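Local coordinates for oxidoreductase, short chain dehydrogenase/reductase family protein (Bifidobacterium adolescentis L2-32, PDB 6OW4) that interconverts 20-keto and 20beta-hydroxy steroids, using NADH or NAD(+) as cofactor, as a short-chain dehydrogenase/reductase with a Rossmann fold, at residues K43-G48 with G120-A125; L176-A181 with I223-I228; D263-T268 with I285-G290. All coordinates share one frame; numbering follows the deposited sequence.

Contact 1. Residues K43-G48 with G120-A125; sequences KGFVTG and GTVDFA. With NAD (nicotinamide-adenine-dinucleotide), chain N.
F45 and A125 pair as parallel strand neighbours, their CA atoms 5.1 Å apart, where strands 42-47 and 124-127 lie side by side at the centre of the Rossmann sheet. Residues 120-123 are still loop, and there D123 binds K43 twice: its backbone N donates to K43 O, and its carboxylate OD2 accepts from K43 N at 2.8 Å through the anti lone pair. Aspartate suits this place because its short carboxylate branch lets OD2 reach K43 N.

F124 has CG between its backbone N and carbonyl carbon (chi1 65°), and its ring lies over G44, whose CA sits 3.5 Å from the ring centroid and only 11° off the normal. A side chain at G44 would run into F124 O, so glycine both admits that carbonyl and offers a CH-pi donor. On the face of the sheet that carries F45 and A125, helix 142-170 packs against both residues. V122 CG2 meets the F45 ring at its edge, 4.0 Å from CD1, while A125 CB lies over one face of that ring, 3.7 Å from CZ.

Contact 2. Residues L176-A181 with I223-I228; sequences LIFTAA and IRSNTI. Unlike the reference sequence in segment 176-181: A181 (reference Ser). With NAD (nicotinamide-adenine-dinucleotide), chain N.
F178 leaves the strand 176-179 with CB 4.0 Å from T227 CG2, the threonine methyl packing on it, on the face of the sheet that also carries L176 and S225. Its CG stands anti to the carbonyl carbon (chi1 -63°). In the ring, CD1 lies 3.9 Å from N226 O, which is near the ring plane at its edge, and CE1 comes 3.4 Å from S225 OG. Serine is small enough for this approach, and its hydroxyl is hydrogen-bonded to S211.

Between the strands the parallel backbones exchange five hydrogen bonds, among them L176 N to R224 O at 2.7 Å, nearly straight at 177°. A water bridges L176 O and N226 ND2, which also donates to V280 O. On the face bearing I177 and I228 the branched chains press closely, with I177 CG2 only 3.4 Å from I228 CD1. At the C-terminal end T179 CG2 touches the NAD ribose, 3.3 Å from O4D, and A181, which differs from the reference serine, sets CB against the nicotinamide.

The pair sits between strand 124-127 and edge strand 284-287; helices 142-170 and 198-217 pack on the F178 face, helix 262-273 on the I177 and I228 face.

Contact 3. Residues D263-T268 with I285-G290; sequences DEIAST and IRVDGG
V287 and I265 make the main apolar contact where helix 262-273 packs against the last strand of the Rossmann sheet, the short segments running nearly antiparallel at 166°. I265 CD1 reaches V287 CG1 at 3.6 Å and V287 CB at 3.7 Å, the two side chains crossing obliquely. V287 has CG1 anti to its backbone N (chi1 -170°), and that methyl also lies 3.8 Å from E264 O. Its other branch, CG2, faces T268 OG1 at 3.7 Å. T268 in turn lays CG2 against I285 CG2, 3.9 Å away. An alanine in place of V287 would probably lose the contacts of CG1 and CG2 with I265 CD1, E264 O and T268, leaving I265 CD1 with CB alone among the atoms of that residue.

Polar bonds stay within each segment or lead outward. T268 OG1 makes a weak bond to E264 O, one turn back, which suits a threonine on a buried helix face. D288 OD1 accepts from G290 N at 3.1 Å in an Asx turn. E264 forms a salt bridge with R258 of its own chain and a hydrogen bond with S278 of the second subunit, while D263 forms a salt bridge with K36 of that subunit. Helix and strand therefore adhere through methyl packing, whereas both helix carboxylates have partners across the subunit interface.

In the fold
From the N terminus, strand 42-47 comes first, and contact 1 closes a long loop, with two further strands and three helices inside it, by bringing in strand 124-127. Contact 2 then closes a shorter loop containing helix 198-217, and contact 3 the shortest. The three follow one another in series, none enclosing or crossing another. The sheet joins them: A125 O lies 2.9 Å from I177 N, a probable hydrogen bond from contact 1 to contact 2, and T227 O lies 3.0 Å from I285 N, a probable one from contact 2 to contact 3. Contacts 1 and 2 both touch NAD; contact 3, and R224 of contact 2, reach the second subunit.

Contact 1. Residues K43-G48 with G120-A125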
loop_
_atom_site.group_PDB
_atom_site.type_symbol
_atom_site.label_atom_id
_atom_site.label_comp_id
_atom_site.label_asym_id
_atom_site.label_seq_id
_atom_site.Cartn_x
_atom_site.Cartn_y
_atom_site.Cartn_z
ATOM N N LYS F 43 8.308 30.461 10.601
ATOM C CA LYS F 43 6.926 30.978 10.770
ATOM C C LYS F 43 5.967 30.084 9.979
ATOM O O LYS F 43 6.366 29.593 8.906
ATOM C CB LYS F 43 6.853 32.432 10.295
ATOM C CG LYS F 43 7.986 33.324 10.786
ATOM C CD LYS F 43 7.863 34.755 10.332
ATOM C CE LYS F 43 9.011 35.617 10.806
ATOM N NZ LYS F 43 9.098 36.876 10.029
ATOM N N GLY F 44 4.754 29.885 10.499
ATOM C CA GLY F 44 3.730 29.026 9.880
ATOM C C GLY F 44 2.411 29.120 10.620
ATOM O O GLY F 44 2.336 29.903 11.583
ATOM N N PHE F 45 1.410 28.348 10.193
ATOM C CA PHE F 45 0.052 28.348 10.793
ATOM C C PHE F 45 -0.438 26.910 10.990
ATOM O O PHE F 45 0.071 25.980 10.334
ATOM C CB PHE F 45 -0.908 29.181 9.941
ATOM C CG PHE F 45 -1.243 28.611 8.586
ATOM C CD1 PHE F 45 -0.486 28.935 7.470
ATOM C CD2 PHE F 45 -2.335 27.774 8.423
ATOM C CE1 PHE F 45 -0.807 28.419 6.223
ATOM C CE2 PHE F 45 -2.654 27.260 7.176
ATOM C CZ PHE F 45 -1.890 27.582 6.078
ATOM N N VAL F 46 -1.403 26.757 11.898
ATOM C CA VAL F 46 -2.053 25.467 12.270
ATOM C C VAL F 46 -3.569 25.673 12.202
ATOM O O VAL F 46 -4.063 26.588 12.886
ATOM C CB VAL F 46 -1.615 25.005 13.673
ATOM C CG1 VAL F 46 -2.349 23.745 14.103
ATOM C CG2 VAL F 46 -0.107 24.812 13.764
ATOM N N THR F 47 -4.267 24.861 11.403
ATOM C CA THR F 47 -5.746 24.900 11.247
ATOM C C THR F 47 -6.355 23.923 12.254
ATOM O O THR F 47 -5.642 22.989 12.662
ATOM C CB THR F 47 -6.174 24.594 9.806
ATOM O OG1 THR F 47 -6.078 23.187 9.589
ATOM C CG2 THR F 47 -5.345 25.334 8.780
ATOM N N GLY F 48 -7.613 24.144 12.643
ATOM C CA GLY F 48 -8.280 23.402 13.729
ATOM C C GLY F 48 -7.508 23.526 15.033
ATOM O O GLY F 48 -7.478 22.538 15.793
ATOM N N GLY F 120 4.488 37.469 8.695
ATOM C CA GLY F 120 5.669 37.768 7.861
ATOM C C GLY F 120 5.741 36.859 6.648
ATOM O O GLY F 120 5.840 37.385 5.523
ATOM N N THR F 121 5.697 35.541 6.868
ATOM C CA THR F 121 5.724 34.495 5.809
ATOM C C THR F 121 5.211 33.167 6.379
ATOM O O THR F 121 4.816 33.142 7.563
ATOM C CB THR F 121 7.130 34.338 5.213
ATOM O OG1 THR F 121 7.039 33.439 4.107
ATOM C CG2 THR F 121 8.150 33.822 6.207
ATOM N N VAL F 122 5.227 32.115 5.554
ATOM C CA VAL F 122 4.801 30.730 5.917
ATOM C C VAL F 122 5.903 29.759 5.474
ATOM O O VAL F 122 6.048 29.548 4.254
ATOM C CB VAL F 122 3.434 30.391 5.290
ATOM C CG1 VAL F 122 3.088 28.914 5.405
ATOM C CG2 VAL F 122 2.322 31.239 5.890
ATOM N N ASP F 123 6.658 29.222 6.440
ATOM C CA ASP F 123 7.696 28.171 6.251
ATOM C C ASP F 123 7.045 26.789 6.383
ATOM O O ASP F 123 7.529 25.850 5.730
ATOM C CB ASP F 123 8.830 28.302 7.270
ATOM C CG ASP F 123 9.622 29.593 7.159
ATOM O OD1 ASP F 123 10.394 29.727 6.188
ATOM O OD2 ASP F 123 9.459 30.456 8.044
ATOM N N PHE F 124 6.010 26.665 7.217
ATOM C CA PHE F 124 5.265 25.402 7.452
ATOM C C PHE F 124 3.766 25.690 7.573
ATOM O O PHE F 124 3.387 26.826 7.907
ATOM C CB PHE F 124 5.777 24.707 8.715
ATOM C CG PHE F 124 5.533 25.482 9.984
ATOM C CD1 PHE F 124 4.358 25.314 10.705
ATOM C CD2 PHE F 124 6.468 26.393 10.450
ATOM C CE1 PHE F 124 4.131 26.036 11.866
ATOM C CE2 PHE F 124 6.240 27.110 11.614
ATOM C CZ PHE F 124 5.074 26.931 12.321
ATOM N N ALA F 125 2.944 24.672 7.316
ATOM C CA ALA F 125 1.474 24.702 7.479
ATOM C C ALA F 125 1.002 23.330 7.964
ATOM O O ALA F 125 1.304 22.329 7.287
ATOM C CB ALA F 125 0.815 25.094 6.179
HETATM P PA NAD N . -11.504 18.490 16.954
HETATM O O1A NAD N . -12.907 18.339 16.464
HETATM O O2A NAD N . -11.487 19.342 18.231
HETATM O O5B NAD N . -10.579 19.189 15.865
HETATM C C5B NAD N . -11.121 19.629 14.620
HETATM C C4B NAD N . -10.957 21.174 14.551
HETATM O O4B NAD N . -11.198 21.598 13.063
HETATM C C3B NAD N . -11.803 21.787 15.267
HETATM O O3B NAD N . -11.163 22.771 16.157
HETATM C C2B NAD N . -12.823 22.586 14.225
HETATM O O2B NAD N . -13.269 23.840 14.821
HETATM C C1B NAD N . -12.149 22.796 13.166
HETATM N N9A NAD N . -13.071 22.824 11.985
HETATM C C8A NAD N . -14.016 22.025 11.436
HETATM N N7A NAD N . -14.513 22.652 10.340
HETATM C C5A NAD N . -13.878 23.835 10.215
HETATM C C6A NAD N . -14.008 24.858 9.266
HETATM N N6A NAD N . -14.810 25.081 8.108
HETATM N N1A NAD N . -13.238 25.967 9.360
HETATM C C2A NAD N . -12.329 26.096 10.383
HETATM N N3A NAD N . -12.197 25.082 11.324
HETATM C C4A NAD N . -12.978 23.955 11.231
HETATM O O3 NAD N . -10.897 16.995 17.282
HETATM P PN NAD N . -9.416 16.518 16.863
HETATM O O1N NAD N . -9.188 15.139 17.416
HETATM O O2N NAD N . -8.388 17.490 17.447
HETATM O O5D NAD N . -9.318 16.453 15.272
HETATM C C5D NAD N . -8.339 17.198 14.565
HETATM C C4D NAD N . -8.074 16.525 13.192
HETATM O O4D NAD N . -7.581 15.331 13.376
HETATM C C3D NAD N . -9.366 16.345 12.417
HETATM O O3D NAD N . -9.174 16.695 11.106
HETATM C C2D NAD N . -9.681 14.825 12.542
HETATM O O2D NAD N . -10.488 14.421 11.357
HETATM C C1D NAD N . -8.516 14.274 12.580
HETATM N N1N NAD N . -8.466 12.985 13.279
HETATM C C2N NAD N . -8.647 12.914 14.654
HETATM C C3N NAD N . -8.593 11.676 15.312
HETATM C C7N NAD N . -8.804 11.578 16.843
HETATM O O7N NAD N . -9.275 10.563 17.322
HETATM N N7N NAD N . -8.451 12.653 17.704
HETATM C C4N NAD N . -8.351 10.523 14.589
HETATM C C5N NAD N . -8.164 10.589 13.218
HETATM C C6N NAD N . -8.214 11.830 12.569
#

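Contact 2. Residues L176-A181 with I223-I228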
loop_
_atom_site.group_PDB
_atom_site.type_symbol
_atom_site.label_atom_id
_atom_site.label_comp_id
_atom_site.label_asym_id
_atom_site.label_seq_id
_atom_site.Cartn_x
_atom_site.Cartn_y
_atom_site.Cartn_z
ATOM N N LEU F 176 4.596 21.127 4.342
ATOM C CA LEU F 176 3.126 20.945 4.468
ATOM C C LEU F 176 2.858 19.643 5.224
ATOM O O LEU F 176 3.374 18.598 4.786
ATOM C CB LEU F 176 2.491 20.903 3.075
ATOM C CG LEU F 176 2.838 22.066 2.148
ATOM C CD1 LEU F 176 2.309 21.805 0.748
ATOM C CD2 LEU F 176 2.294 23.380 2.692
ATOM N N ILE F 177 2.093 19.713 6.317
ATOM C CA ILE F 177 1.619 18.526 7.089
ATOM C C ILE F 177 0.087 18.518 7.057
ATOM O O ILE F 177 -0.526 19.416 7.659
ATOM C CB ILE F 177 2.168 18.519 8.533
ATOM C CG1 ILE F 177 3.689 18.701 8.573
ATOM C CG2 ILE F 177 1.738 17.253 9.257
ATOM C CD1 ILE F 177 4.140 20.127 8.803
ATOM N N PHE F 178 -0.495 17.539 6.365
ATOM C CA PHE F 178 -1.958 17.316 6.270
ATOM C C PHE F 178 -2.347 16.216 7.261
ATOM O O PHE F 178 -1.724 15.145 7.223
ATOM C CB PHE F 178 -2.350 16.917 4.845
ATOM C CG PHE F 178 -2.087 17.951 3.779
ATOM C CD1 PHE F 178 -0.803 18.190 3.313
ATOM C CD2 PHE F 178 -3.134 18.658 3.209
ATOM C CE1 PHE F 178 -0.571 19.130 2.320
ATOM C CE2 PHE F 178 -2.902 19.593 2.212
ATOM C CZ PHE F 178 -1.620 19.831 1.772
ATOM N N THR F 179 -3.336 16.471 8.120
ATOM C CA THR F 179 -3.920 15.449 9.028
ATOM C C THR F 179 -4.866 14.561 8.213
ATOM O O THR F 179 -5.921 15.063 7.778
ATOM C CB THR F 179 -4.626 16.086 10.231
ATOM O OG1 THR F 179 -3.729 17.012 10.844
ATOM C CG2 THR F 179 -5.062 15.065 11.258
ATOM N N ALA F 180 -4.478 13.302 7.991
ATOM C CA ALA F 180 -5.318 12.247 7.379
ATOM C C ALA F 180 -6.001 11.464 8.507
ATOM O O ALA F 180 -6.380 12.100 9.511
ATOM C CB ALA F 180 -4.474 11.368 6.486
ATOM N N ALA F 181 -6.168 10.148 8.341
ATOM C CA ALA F 181 -6.679 9.213 9.370
ATOM C C ALA F 181 -6.526 7.775 8.867
ATOM O O ALA F 181 -6.259 7.591 7.659
ATOM C CB ALA F 181 -8.120 9.519 9.699
ATOM N N ILE F 223 9.627 22.630 -1.318
ATOM C CA ILE F 223 8.440 22.395 -0.443
ATOM C C ILE F 223 8.238 20.882 -0.303
ATOM O O ILE F 223 8.130 20.203 -1.341
ATOM C CB ILE F 223 7.193 23.114 -1.005
ATOM C CG1 ILE F 223 7.422 24.627 -1.105
ATOM C CG2 ILE F 223 5.952 22.785 -0.183
ATOM C CD1 ILE F 223 6.347 25.376 -1.859
ATOM N N ARG F 224 8.219 20.383 0.937
ATOM C CA ARG F 224 7.881 18.976 1.278
ATOM C C ARG F 224 6.409 18.920 1.693
ATOM O O ARG F 224 5.924 19.910 2.278
ATOM C CB ARG F 224 8.799 18.451 2.387
ATOM C CG ARG F 224 10.271 18.434 2.007
ATOM C CD ARG F 224 11.185 17.900 3.094
ATOM N NE ARG F 224 11.061 18.622 4.355
ATOM C CZ ARG F 224 10.404 18.197 5.434
ATOM N NH1 ARG F 224 9.779 17.029 5.436
ATOM N NH2 ARG F 224 10.376 18.950 6.520
ATOM N N SER F 225 5.729 17.815 1.380
ATOM C CA SER F 225 4.298 17.571 1.696
ATOM C C SER F 225 4.127 16.140 2.205
ATOM O O SER F 225 4.402 15.201 1.435
ATOM C CB SER F 225 3.419 17.828 0.498
ATOM O OG SER F 225 2.048 17.626 0.822
ATOM N N ASN F 226 3.689 15.991 3.455
ATOM C CA ASN F 226 3.497 14.675 4.118
ATOM C C ASN F 226 2.162 14.683 4.865
ATOM O O ASN F 226 1.624 15.779 5.113
ATOM C CB ASN F 226 4.660 14.342 5.054
ATOM C CG ASN F 226 5.969 14.164 4.315
ATOM O OD1 ASN F 226 6.151 13.181 3.598
ATOM N ND2 ASN F 226 6.883 15.107 4.485
ATOM N N THR F 227 1.663 13.494 5.203
ATOM C CA THR F 227 0.422 13.290 5.989
ATOM C C THR F 227 0.749 12.574 7.301
ATOM O O THR F 227 1.717 11.791 7.335
ATOM C CB THR F 227 -0.616 12.495 5.193
ATOM O OG1 THR F 227 -0.022 11.248 4.834
ATOM C CG2 THR F 227 -1.080 13.223 3.953
ATOM N N ILE F 228 -0.044 12.856 8.334
ATOM C CA ILE F 228 -0.077 12.108 9.620
ATOM C C ILE F 228 -1.440 11.418 9.700
ATOM O O ILE F 228 -2.459 12.119 9.571
ATOM C CB ILE F 228 0.182 13.054 10.807
ATOM C CG1 ILE F 228 1.524 13.776 10.653
ATOM C CG2 ILE F 228 0.092 12.310 12.132
ATOM C CD1 ILE F 228 1.765 14.854 11.682
HETATM P PA NAD N . -11.504 18.490 16.954
HETATM O O1A NAD N . -12.907 18.339 16.464
HETATM O O2A NAD N . -11.487 19.342 18.231
HETATM O O5B NAD N . -10.579 19.189 15.865
HETATM C C5B NAD N . -11.121 19.629 14.620
HETATM C C4B NAD N . -10.957 21.174 14.551
HETATM O O4B NAD N . -11.198 21.598 13.063
HETATM C C3B NAD N . -11.803 21.787 15.267
HETATM O O3B NAD N . -11.163 22.771 16.157
HETATM C C2B NAD N . -12.823 22.586 14.225
HETATM O O2B NAD N . -13.269 23.840 14.821
HETATM C C1B NAD N . -12.149 22.796 13.166
HETATM N N9A NAD N . -13.071 22.824 11.985
HETATM C C8A NAD N . -14.016 22.025 11.436
HETATM N N7A NAD N . -14.513 22.652 10.340
HETATM C C5A NAD N . -13.878 23.835 10.215
HETATM C C6A NAD N . -14.008 24.858 9.266
HETATM N N6A NAD N . -14.810 25.081 8.108
HETATM N N1A NAD N . -13.238 25.967 9.360
HETATM C C2A NAD N . -12.329 26.096 10.383
HETATM N N3A NAD N . -12.197 25.082 11.324
HETATM C C4A NAD N . -12.978 23.955 11.231
HETATM O O3 NAD N . -10.897 16.995 17.282
HETATM P PN NAD N . -9.416 16.518 16.863
HETATM O O1N NAD N . -9.188 15.139 17.416
HETATM O O2N NAD N . -8.388 17.490 17.447
HETATM O O5D NAD N . -9.318 16.453 15.272
HETATM C C5D NAD N . -8.339 17.198 14.565
HETATM C C4D NAD N . -8.074 16.525 13.192
HETATM O O4D NAD N . -7.581 15.331 13.376
HETATM C C3D NAD N . -9.366 16.345 12.417
HETATM O O3D NAD N . -9.174 16.695 11.106
HETATM C C2D NAD N . -9.681 14.825 12.542
HETATM O O2D NAD N . -10.488 14.421 11.357
HETATM C C1D NAD N . -8.516 14.274 12.580
HETATM N N1N NAD N . -8.466 12.985 13.279
HETATM C C2N NAD N . -8.647 12.914 14.654
HETATM C C3N NAD N . -8.593 11.676 15.312
HETATM C C7N NAD N . -8.804 11.578 16.843
HETATM O O7N NAD N . -9.275 10.563 17.322
HETATM N N7N NAD N . -8.451 12.653 17.704
HETATM C C4N NAD N . -8.351 10.523 14.589
HETATM C C5N NAD N . -8.164 10.589 13.218
HETATM C C6N NAD N . -8.214 11.830 12.569
HETATM O O HOH W 1 5.931 17.868 5.640
#

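Contact 3. Residues D263-T268 with I285-G290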
loop_
_atom_site.group_PDB
_atom_site.type_symbol
_atom_site.label_atom_id
_atom_site.label_comp_id
_atom_site.label_asym_id
_atom_site.label_seq_id
_atom_site.Cartn_x
_atom_site.Cartn_y
_atom_site.Cartn_z
ATOM N N ASP F 263 0.186 15.191 22.612
ATOM C CA ASP F 263 1.663 15.385 22.641
ATOM C C ASP F 263 2.353 14.389 21.697
ATOM O O ASP F 263 3.373 14.769 21.085
ATOM C CB ASP F 263 2.208 15.249 24.065
ATOM C CG ASP F 263 1.892 13.914 24.717
ATOM O OD1 ASP F 263 0.752 13.750 25.182
ATOM O OD2 ASP F 263 2.786 13.044 24.738
ATOM N N GLU F 264 1.829 13.163 21.588
ATOM C CA GLU F 264 2.426 12.065 20.774
ATOM C C GLU F 264 2.193 12.332 19.282
ATOM O O GLU F 264 2.899 11.721 18.456
ATOM C CB GLU F 264 1.839 10.716 21.190
ATOM C CG GLU F 264 2.162 10.346 22.624
ATOM C CD GLU F 264 1.657 8.981 23.047
ATOM O OE1 GLU F 264 0.458 8.708 22.843
ATOM O OE2 GLU F 264 2.466 8.190 23.564
ATOM N N ILE F 265 1.224 13.193 18.956
ATOM C CA ILE F 265 0.981 13.713 17.579
ATOM C C ILE F 265 1.832 14.973 17.378
ATOM O O ILE F 265 2.362 15.150 16.266
ATOM C CB ILE F 265 -0.521 13.977 17.351
ATOM C CG1 ILE F 265 -1.360 12.711 17.556
ATOM C CG2 ILE F 265 -0.768 14.601 15.985
ATOM C CD1 ILE F 265 -1.083 11.609 16.555
ATOM N N ALA F 266 1.954 15.806 18.417
ATOM C CA ALA F 266 2.714 17.080 18.406
ATOM C C ALA F 266 4.174 16.819 18.012
ATOM O O ALA F 266 4.706 17.579 17.181
ATOM C CB ALA F 266 2.613 17.752 19.754
ATOM N N SER F 267 4.793 15.780 18.580
ATOM C CA SER F 267 6.202 15.384 18.313
ATOM C C SER F 267 6.366 14.949 16.848
ATOM O O SER F 267 7.422 15.255 16.259
ATOM C CB SER F 267 6.658 14.314 19.278
ATOM O OG SER F 267 5.607 13.403 19.567
ATOM N N THR F 268 5.360 14.274 16.280
ATOM C CA THR F 268 5.349 13.809 14.864
ATOM C C THR F 268 5.265 15.022 13.931
ATOM O O THR F 268 6.006 15.040 12.931
ATOM C CB THR F 268 4.205 12.819 14.602
ATOM O OG1 THR F 268 4.336 11.730 15.516
ATOM C CG2 THR F 268 4.198 12.286 13.186
ATOM N N ILE F 285 2.923 9.136 7.844
ATOM C CA ILE F 285 3.377 8.581 9.152
ATOM C C ILE F 285 2.128 8.252 9.975
ATOM O O ILE F 285 1.431 9.194 10.405
ATOM C CB ILE F 285 4.342 9.550 9.866
ATOM C CG1 ILE F 285 5.499 9.950 8.945
ATOM C CG2 ILE F 285 4.832 8.950 11.177
ATOM C CD1 ILE F 285 6.614 10.724 9.618
ATOM N N ARG F 286 1.846 6.958 10.148
ATOM C CA ARG F 286 0.730 6.450 10.985
ATOM C C ARG F 286 1.157 6.517 12.455
ATOM O O ARG F 286 2.268 6.050 12.769
ATOM C CB ARG F 286 0.349 5.025 10.575
ATOM C CG ARG F 286 -0.059 4.900 9.113
ATOM C CD ARG F 286 -0.575 3.525 8.740
ATOM N NE ARG F 286 -0.472 3.298 7.303
ATOM C CZ ARG F 286 -0.983 2.254 6.654
ATOM N NH1 ARG F 286 -1.652 1.321 7.309
ATOM N NH2 ARG F 286 -0.828 2.147 5.346
ATOM N N VAL F 287 0.307 7.098 13.305
ATOM C CA VAL F 287 0.516 7.214 14.778
ATOM C C VAL F 287 -0.715 6.607 15.461
ATOM O O VAL F 287 -1.578 7.378 15.919
ATOM C CB VAL F 287 0.763 8.680 15.186
ATOM C CG1 VAL F 287 1.216 8.799 16.632
ATOM C CG2 VAL F 287 1.765 9.359 14.263
ATOM N N ASP F 288 -0.787 5.271 15.500
ATOM C CA ASP F 288 -2.030 4.508 15.804
ATOM C C ASP F 288 -1.793 3.398 16.839
ATOM O O ASP F 288 -2.723 2.588 17.040
ATOM C CB ASP F 288 -2.607 3.908 14.520
ATOM C CG ASP F 288 -1.701 2.899 13.830
ATOM O OD1 ASP F 288 -0.576 2.679 14.323
ATOM O OD2 ASP F 288 -2.129 2.339 12.804
ATOM N N GLY F 289 -0.614 3.350 17.466
ATOM C CA GLY F 289 -0.249 2.325 18.466
ATOM C C GLY F 289 -0.353 0.904 17.925
ATOM O O GLY F 289 -0.650 -0.006 18.724
ATOM N N GLY F 290 -0.110 0.717 16.623
ATOM C CA GLY F 290 -0.037 -0.603 15.965
ATOM C C GLY F 290 -1.367 -1.062 15.386
ATOM O O GLY F 290 -1.444 -2.241 14.991
#